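Local structure of similar to yteR (Bacilus subtilis) (Clostridium acetobutylicum, 4WU0) at residues D222-A225 with L226-I229. The protein is a family 105 glycoside hydrolase related to YteR, and probably hydrolyses unsaturated rhamnogalacturonan fragments derived from pectin. Residues are numbered along the deposited sequence; the frame is centred on the assembly and turned at random.
Sequences DRNA and LIKI
Leu226 meets Asp222 at two levels. Its backbone N donates to Asp222 O at 3.1 Å, and its CD1 comes back against the same oxygen, 3.4 Å from Asp222 O. The side chain is buried, running on to Thr156, Phe159 and Ile160 of helix 152-166; the Asp222 carboxylate reaches that helix too, with OD2 hydrogen-bonded to Thr156 OG1.

One residue on, Ile227 N bonds to Arg223 O at 3.1 Å, and here the side chains meet as well. The isoleucine has CG1 anti to its carbonyl carbon (chi1 -70°), which lays that branch back over the preceding turn: CG1 lies 3.4 Å from Arg223 O, and CD1 carries on to the guanidinium. There Ile227 CD1 sits over one face, offset toward the rim, 3.9 Å from Arg223 NH1. Arg223 is stretched out from CG to NE, with CG anti to the backbone N (chi1 -170°), and the two side chains pass at a slant. Tyr282 touches both, and Ile227 also packs on Ile213 of helix 199-215.

These residues form the first two turns of helix 223-240, with Asp222 just ahead of it, where the i to i+4 bonds begin; the helix belongs to the predominantly helical glycosidase fold of the six-hairpin clan, consistent with an (alpha/alpha)6 barrel.

Lys228 N continues the series, 2.9 Å from Asn224 O, while its fully extended side chain leads away from the preceding turn, at an exposed position. Ile229 turns inward again: its N bonds to Ala225 O, and CG1 rests 3.3 Å from that same Ala225 O, much as Ile227 CG1 does on Arg223 O. Beyond, its buried side chain packs against Tyr205 and Leu209 of helix 199-215.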
loop_
_atom_site.group_PDB
_atom_site.type_symbol
_atom_site.label_atom_id
_atom_site.label_comp_id
_atom_site.label_asym_id
_atom_site.label_seq_id
_atom_site.Cartn_x
_atom_site.Cartn_y
_atom_site.Cartn_z
ATOM N N ASP A 222 13.116 -12.727 12.501
ATOM C CA ASP A 222 11.739 -12.203 12.641
ATOM C C ASP A 222 10.815 -12.612 11.498
ATOM O O ASP A 222 9.668 -12.185 11.457
ATOM C CB ASP A 222 11.718 -10.669 12.755
ATOM C CG ASP A 222 12.427 -10.167 13.992
ATOM O OD1 ASP A 222 12.426 -10.869 15.029
ATOM O OD2 ASP A 222 12.995 -9.061 13.933
ATOM N N ARG A 223 11.302 -13.441 10.576
ATOM C CA ARG A 223 10.491 -13.839 9.430
ATOM C C ARG A 223 9.209 -14.572 9.833
ATOM O O ARG A 223 8.131 -14.232 9.348
ATOM C CB ARG A 223 11.319 -14.681 8.476
ATOM C CG ARG A 223 10.658 -14.945 7.134
ATOM C CD ARG A 223 11.646 -15.633 6.202
ATOM N NE ARG A 223 11.039 -15.969 4.915
ATOM C CZ ARG A 223 10.390 -17.111 4.676
ATOM N NH1 ARG A 223 10.260 -18.029 5.629
ATOM N NH2 ARG A 223 9.876 -17.340 3.480
ATOM N N ASN A 224 9.313 -15.544 10.728
ATOM C CA ASN A 224 8.124 -16.236 11.215
ATOM C C ASN A 224 7.154 -15.323 11.938
ATOM O O ASN A 224 5.944 -15.468 11.799
ATOM C CB ASN A 224 8.499 -17.408 12.117
ATOM C CG ASN A 224 9.085 -18.548 11.351
ATOM O OD1 ASN A 224 9.028 -18.572 10.124
ATOM N ND2 ASN A 224 9.651 -19.518 12.066
ATOM N N ALA A 225 7.668 -14.385 12.719
ATOM C CA ALA A 225 6.803 -13.431 13.394
ATOM C C ALA A 225 5.960 -12.624 12.404
ATOM O O ALA A 225 4.762 -12.424 12.612
ATOM C CB ALA A 225 7.626 -12.501 14.283
ATOM N N LEU A 226 6.577 -12.132 11.337
ATOM C CA LEU A 226 5.829 -11.352 10.358
ATOM C C LEU A 226 4.811 -12.222 9.623
ATOM O O LEU A 226 3.707 -11.776 9.330
ATOM C CB LEU A 226 6.750 -10.618 9.381
ATOM C CG LEU A 226 7.185 -9.213 9.797
ATOM C CD1 LEU A 226 8.034 -9.246 11.047
ATOM C CD2 LEU A 226 7.937 -8.514 8.651
ATOM N N ILE A 227 5.164 -13.478 9.351
ATOM C CA ILE A 227 4.227 -14.393 8.723
ATOM C C ILE A 227 3.020 -14.633 9.635
ATOM O O ILE A 227 1.874 -14.633 9.173
ATOM C CB ILE A 227 4.934 -15.706 8.314
ATOM C CG1 ILE A 227 5.888 -15.424 7.152
ATOM C CG2 ILE A 227 3.937 -16.803 7.911
ATOM C CD1 ILE A 227 6.865 -16.550 6.837
ATOM N N LYS A 228 3.272 -14.801 10.929
ATOM C CA LYS A 228 2.185 -14.972 11.884
ATOM C C LYS A 228 1.270 -13.744 11.912
ATOM O O LYS A 228 0.043 -13.878 11.920
ATOM C CB LYS A 228 2.739 -15.275 13.286
ATOM C CG LYS A 228 1.666 -15.408 14.338
ATOM C CD LYS A 228 2.298 -15.638 15.707
ATOM C CE LYS A 228 1.294 -16.115 16.731
ATOM N NZ LYS A 228 1.963 -16.307 18.063
ATOM N N ILE A 229 1.858 -12.551 11.946
ATOM C CA ILE A 229 1.074 -11.327 11.927
ATOM C C ILE A 229 0.209 -11.279 10.673
ATOM O O ILE A 229 -0.962 -10.931 10.730
ATOM C CB ILE A 229 2.002 -10.071 11.973
ATOM C CG1 ILE A 229 2.691 -9.986 13.334
ATOM C CG2 ILE A 229 1.228 -8.777 11.671
ATOM C CD1 ILE A 229 3.784 -8.935 13.405
#